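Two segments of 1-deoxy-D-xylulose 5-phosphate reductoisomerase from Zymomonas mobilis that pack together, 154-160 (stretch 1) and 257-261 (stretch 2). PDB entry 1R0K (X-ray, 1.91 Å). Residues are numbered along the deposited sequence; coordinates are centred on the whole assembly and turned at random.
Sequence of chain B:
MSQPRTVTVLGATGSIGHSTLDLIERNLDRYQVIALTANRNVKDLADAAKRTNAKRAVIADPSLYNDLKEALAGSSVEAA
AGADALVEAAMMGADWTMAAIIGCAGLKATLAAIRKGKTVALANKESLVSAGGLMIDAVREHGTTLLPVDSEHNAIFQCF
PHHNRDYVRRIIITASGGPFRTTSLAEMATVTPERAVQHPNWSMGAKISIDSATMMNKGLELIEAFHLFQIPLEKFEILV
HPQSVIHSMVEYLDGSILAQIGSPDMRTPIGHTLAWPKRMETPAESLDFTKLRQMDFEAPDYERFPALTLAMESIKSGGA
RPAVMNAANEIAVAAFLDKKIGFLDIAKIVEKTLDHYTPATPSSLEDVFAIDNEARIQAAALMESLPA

Stretch 1 (154-160) NAIFQCF
Stretch 2 (257-261) ILAQI

A helical segment, already under way before Asn 154, runs toward Phe 160 and lies against a strand, Ile 257 to Ile 261, with axes 7.2 Å apart at closest approach and N-to-C directions 137° apart, so the two run roughly antiparallel. Register is set by CA pairs: Ala 155 to Gln 260 at 5.1 Å and Cys 159 to Leu 258 at 5.4 Å. Helical phi/psi values near -64/-44 persist through Phe 157, shift to -70/-16 at Gln 158 and -114/3 at Cys 159, and open to -91/139 at Phe 160. Gln 158 N donates a hydrogen bond to Asn 154 O (2.9 Å), and Cys 159 N to Ile 156 O (2.9 Å) and, weakly, Ala 155 O (3.3 Å). The strand is extended, phi -99 to -129 and psi 119 to 154, so Leu 258 and Gln 260 point toward the helix while Ile 257, Ala 259 and Ile 261 point away.

The contact buries 273 Å² in total and rests mainly on packing. Cys 159 (chi1 m) is central: its SG lies 3.4 Å from Leu 258 O, 3.4 Å from Ala 259 C and 3.5 Å from Gln 260 N. Its CB meets Leu 258 CB at 3.7 Å; Leu 258 (m, t) offers it a buried apolar surface. Ala 155, one helical turn earlier, brings its CB to 3.6 Å from Gln 260 CB, its small methyl suiting this close approach. Gln 260 (t, m, chi3 169°) is apolar at CB and CG, with CG 4.0 Å from Gln 158 OE1, while its amide is satisfied by water and elsewhere in the structure. Gln 158 (m, t, chi3 44°) reaches back a turn, so that NE2 donates to Asn 154 OD1 at 2.6 Å; Asn 154 is t, chi2 -92°. The O of water 1 bridges the stretches, donating to Asn 154 OD1 (2.9 Å) and, weakly, to Gln 260 OE1 (3.1 Å).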

ATOM      1  N   ASN B 154      -7.267   1.363  -9.959  1.00  7.78           N
ATOM      2  CA  ASN B 154      -5.965   2.018  -9.895  1.00  8.84           C
ATOM      3  C   ASN B 154      -5.319   1.720  -8.545  1.00  7.08           C
ATOM      4  O   ASN B 154      -4.106   1.515  -8.458  1.00  7.83           O
ATOM      5  CB  ASN B 154      -6.113   3.531 -10.102  1.00  6.95           C
ATOM      6  CG  ASN B 154      -4.777   4.230 -10.204  1.00  9.77           C
ATOM      7  OD1 ASN B 154      -4.228   4.697  -9.205  1.00 10.96           O
ATOM      8  ND2 ASN B 154      -4.229   4.284 -11.417  1.00  9.23           N
ATOM      9  N   ALA B 155      -6.142   1.676  -7.501  1.00  7.59           N
ATOM     10  CA  ALA B 155      -5.661   1.377  -6.156  1.00  9.53           C
ATOM     11  C   ALA B 155      -5.097  -0.041  -6.140  1.00  9.77           C
ATOM     12  O   ALA B 155      -4.037  -0.296  -5.567  1.00  8.12           O
ATOM     13  CB  ALA B 155      -6.808   1.495  -5.154  1.00 11.71           C
ATOM     14  N   ILE B 156      -5.821  -0.966  -6.763  1.00  9.88           N
ATOM     15  CA  ILE B 156      -5.361  -2.351  -6.821  1.00 10.17           C
ATOM     16  C   ILE B 156      -4.052  -2.404  -7.596  1.00 10.10           C
ATOM     17  O   ILE B 156      -3.080  -3.024  -7.163  1.00 11.09           O
ATOM     18  CB  ILE B 156      -6.394  -3.255  -7.500  1.00  9.70           C
ATOM     19  CG1 ILE B 156      -7.669  -3.301  -6.645  1.00 10.42           C
ATOM     20  CG2 ILE B 156      -5.814  -4.662  -7.686  1.00  9.91           C
ATOM     21  CD1 ILE B 156      -8.848  -3.982  -7.314  1.00  8.50           C
ATOM     22  N   PHE B 157      -4.027  -1.730  -8.738  1.00 10.42           N
ATOM     23  CA  PHE B 157      -2.836  -1.698  -9.567  1.00 10.78           C
ATOM     24  C   PHE B 157      -1.592  -1.209  -8.799  1.00 10.92           C
ATOM     25  O   PHE B 157      -0.500  -1.776  -8.946  1.00  9.50           O
ATOM     26  CB  PHE B 157      -3.092  -0.814 -10.786  1.00  9.91           C
ATOM     27  CG  PHE B 157      -1.996  -0.860 -11.792  1.00 11.71           C
ATOM     28  CD1 PHE B 157      -0.836  -0.116 -11.608  1.00 10.93           C
ATOM     29  CD2 PHE B 157      -2.106  -1.670 -12.915  1.00  9.95           C
ATOM     30  CE1 PHE B 157       0.194  -0.180 -12.530  1.00 11.44           C
ATOM     31  CE2 PHE B 157      -1.079  -1.739 -13.842  1.00  9.86           C
ATOM     32  CZ  PHE B 157       0.072  -0.993 -13.649  1.00 11.12           C
ATOM     33  N   GLN B 158      -1.752  -0.171  -7.981  1.00  8.97           N
ATOM     34  CA  GLN B 158      -0.631   0.375  -7.211  1.00 10.07           C
ATOM     35  C   GLN B 158      -0.152  -0.552  -6.091  1.00  9.91           C
ATOM     36  O   GLN B 158       0.936  -0.373  -5.561  1.00  9.02           O
ATOM     37  CB  GLN B 158      -0.999   1.739  -6.611  1.00 10.84           C
ATOM     38  CG  GLN B 158      -1.178   2.849  -7.652  1.00 10.88           C
ATOM     39  CD  GLN B 158      -1.280   4.234  -7.034  1.00 10.70           C
ATOM     40  OE1 GLN B 158      -0.522   4.576  -6.126  1.00 11.27           O
ATOM     41  NE2 GLN B 158      -2.206   5.048  -7.541  1.00  8.69           N
ATOM     42  N   CYS B 159      -0.967  -1.540  -5.741  1.00 10.75           N
ATOM     43  CA  CYS B 159      -0.633  -2.488  -4.680  1.00 11.81           C
ATOM     44  C   CYS B 159      -0.431  -3.912  -5.206  1.00 11.08           C
ATOM     45  O   CYS B 159      -0.188  -4.829  -4.425  1.00 12.68           O
ATOM     46  CB  CYS B 159      -1.759  -2.529  -3.642  1.00 11.17           C
ATOM     47  SG  CYS B 159      -2.173  -0.943  -2.886  1.00 14.33           S
ATOM     48  N   PHE B 160      -0.525  -4.080  -6.522  1.00 13.75           N
ATOM     49  CA  PHE B 160      -0.426  -5.386  -7.184  1.00 13.12           C
ATOM     50  C   PHE B 160       0.976  -5.815  -7.619  1.00 14.45           C
ATOM     51  O   PHE B 160       1.752  -5.014  -8.130  1.00 15.75           O
ATOM     52  CB  PHE B 160      -1.349  -5.379  -8.415  1.00 15.16           C
ATOM     53  CG  PHE B 160      -1.614  -6.740  -8.999  1.00 13.66           C
ATOM     54  CD1 PHE B 160      -2.603  -7.559  -8.465  1.00 14.65           C
ATOM     55  CD2 PHE B 160      -0.874  -7.203 -10.088  1.00 15.40           C
ATOM     56  CE1 PHE B 160      -2.858  -8.827  -9.005  1.00 14.81           C
ATOM     57  CE2 PHE B 160      -1.118  -8.468 -10.637  1.00 15.29           C
ATOM     58  CZ  PHE B 160      -2.116  -9.283 -10.092  1.00 12.68           C
ATOM     59  N   ILE B 257      -0.661  -6.806   3.604  1.00 11.95           N
ATOM     60  CA  ILE B 257      -1.750  -6.245   2.828  1.00 10.62           C
ATOM     61  C   ILE B 257      -1.343  -4.832   2.446  1.00 11.39           C
ATOM     62  O   ILE B 257      -1.082  -3.994   3.312  1.00 12.39           O
ATOM     63  CB  ILE B 257      -3.056  -6.193   3.638  1.00 12.23           C
ATOM     64  CG1 ILE B 257      -3.493  -7.614   4.006  1.00 11.47           C
ATOM     65  CG2 ILE B 257      -4.143  -5.503   2.815  1.00 14.73           C
ATOM     66  CD1 ILE B 257      -4.660  -7.670   4.977  1.00  9.27           C
ATOM     67  N   LEU B 258      -1.252  -4.581   1.147  1.00  8.44           N
ATOM     68  CA  LEU B 258      -0.897  -3.257   0.663  1.00 10.29           C
ATOM     69  C   LEU B 258      -2.201  -2.584   0.275  1.00  9.78           C
ATOM     70  O   LEU B 258      -3.034  -3.175  -0.405  1.00  7.63           O
ATOM     71  CB  LEU B 258       0.036  -3.351  -0.547  1.00  9.55           C
ATOM     72  CG  LEU B 258       1.402  -3.977  -0.254  1.00 11.27           C
ATOM     73  CD1 LEU B 258       2.276  -3.936  -1.503  1.00  9.87           C
ATOM     74  CD2 LEU B 258       2.065  -3.218   0.895  1.00 10.19           C
ATOM     75  N   ALA B 259      -2.380  -1.350   0.719  1.00 10.49           N
ATOM     76  CA  ALA B 259      -3.598  -0.623   0.412  1.00 10.83           C
ATOM     77  C   ALA B 259      -3.271   0.746  -0.164  1.00 11.01           C
ATOM     78  O   ALA B 259      -2.204   1.301   0.096  1.00 11.52           O
ATOM     79  CB  ALA B 259      -4.437  -0.469   1.677  1.00  8.98           C
ATOM     80  N   GLN B 260      -4.179   1.273  -0.972  1.00 10.89           N
ATOM     81  CA  GLN B 260      -3.989   2.599  -1.533  1.00 10.13           C
ATOM     82  C   GLN B 260      -5.080   3.417  -0.863  1.00  9.78           C
ATOM     83  O   GLN B 260      -6.255   3.035  -0.877  1.00  9.83           O
ATOM     84  CB  GLN B 260      -4.155   2.594  -3.051  1.00 11.54           C
ATOM     85  CG  GLN B 260      -3.639   3.871  -3.728  1.00 10.71           C
ATOM     86  CD  GLN B 260      -4.655   5.007  -3.726  1.00 14.21           C
ATOM     87  OE1 GLN B 260      -4.327   6.158  -4.052  1.00 16.08           O
ATOM     88  NE2 GLN B 260      -5.893   4.691  -3.373  1.00  9.18           N
ATOM     89  N   ILE B 261      -4.673   4.521  -0.252  1.00  7.24           N
ATOM     90  CA  ILE B 261      -5.583   5.392   0.479  1.00 11.30           C
ATOM     91  C   ILE B 261      -5.421   6.832   0.010  1.00 10.68           C
ATOM     92  O   ILE B 261      -4.359   7.212  -0.471  1.00 12.88           O
ATOM     93  CB  ILE B 261      -5.265   5.322   2.000  1.00 11.89           C
ATOM     94  CG1 ILE B 261      -5.210   3.857   2.448  1.00 13.39           C
ATOM     95  CG2 ILE B 261      -6.314   6.087   2.802  1.00 12.44           C
ATOM     96  CD1 ILE B 261      -4.781   3.659   3.889  1.00 13.84           C
TER
HETATM   97  O   HOH W   1      -5.523   5.957  -6.947  1.00 18.44           O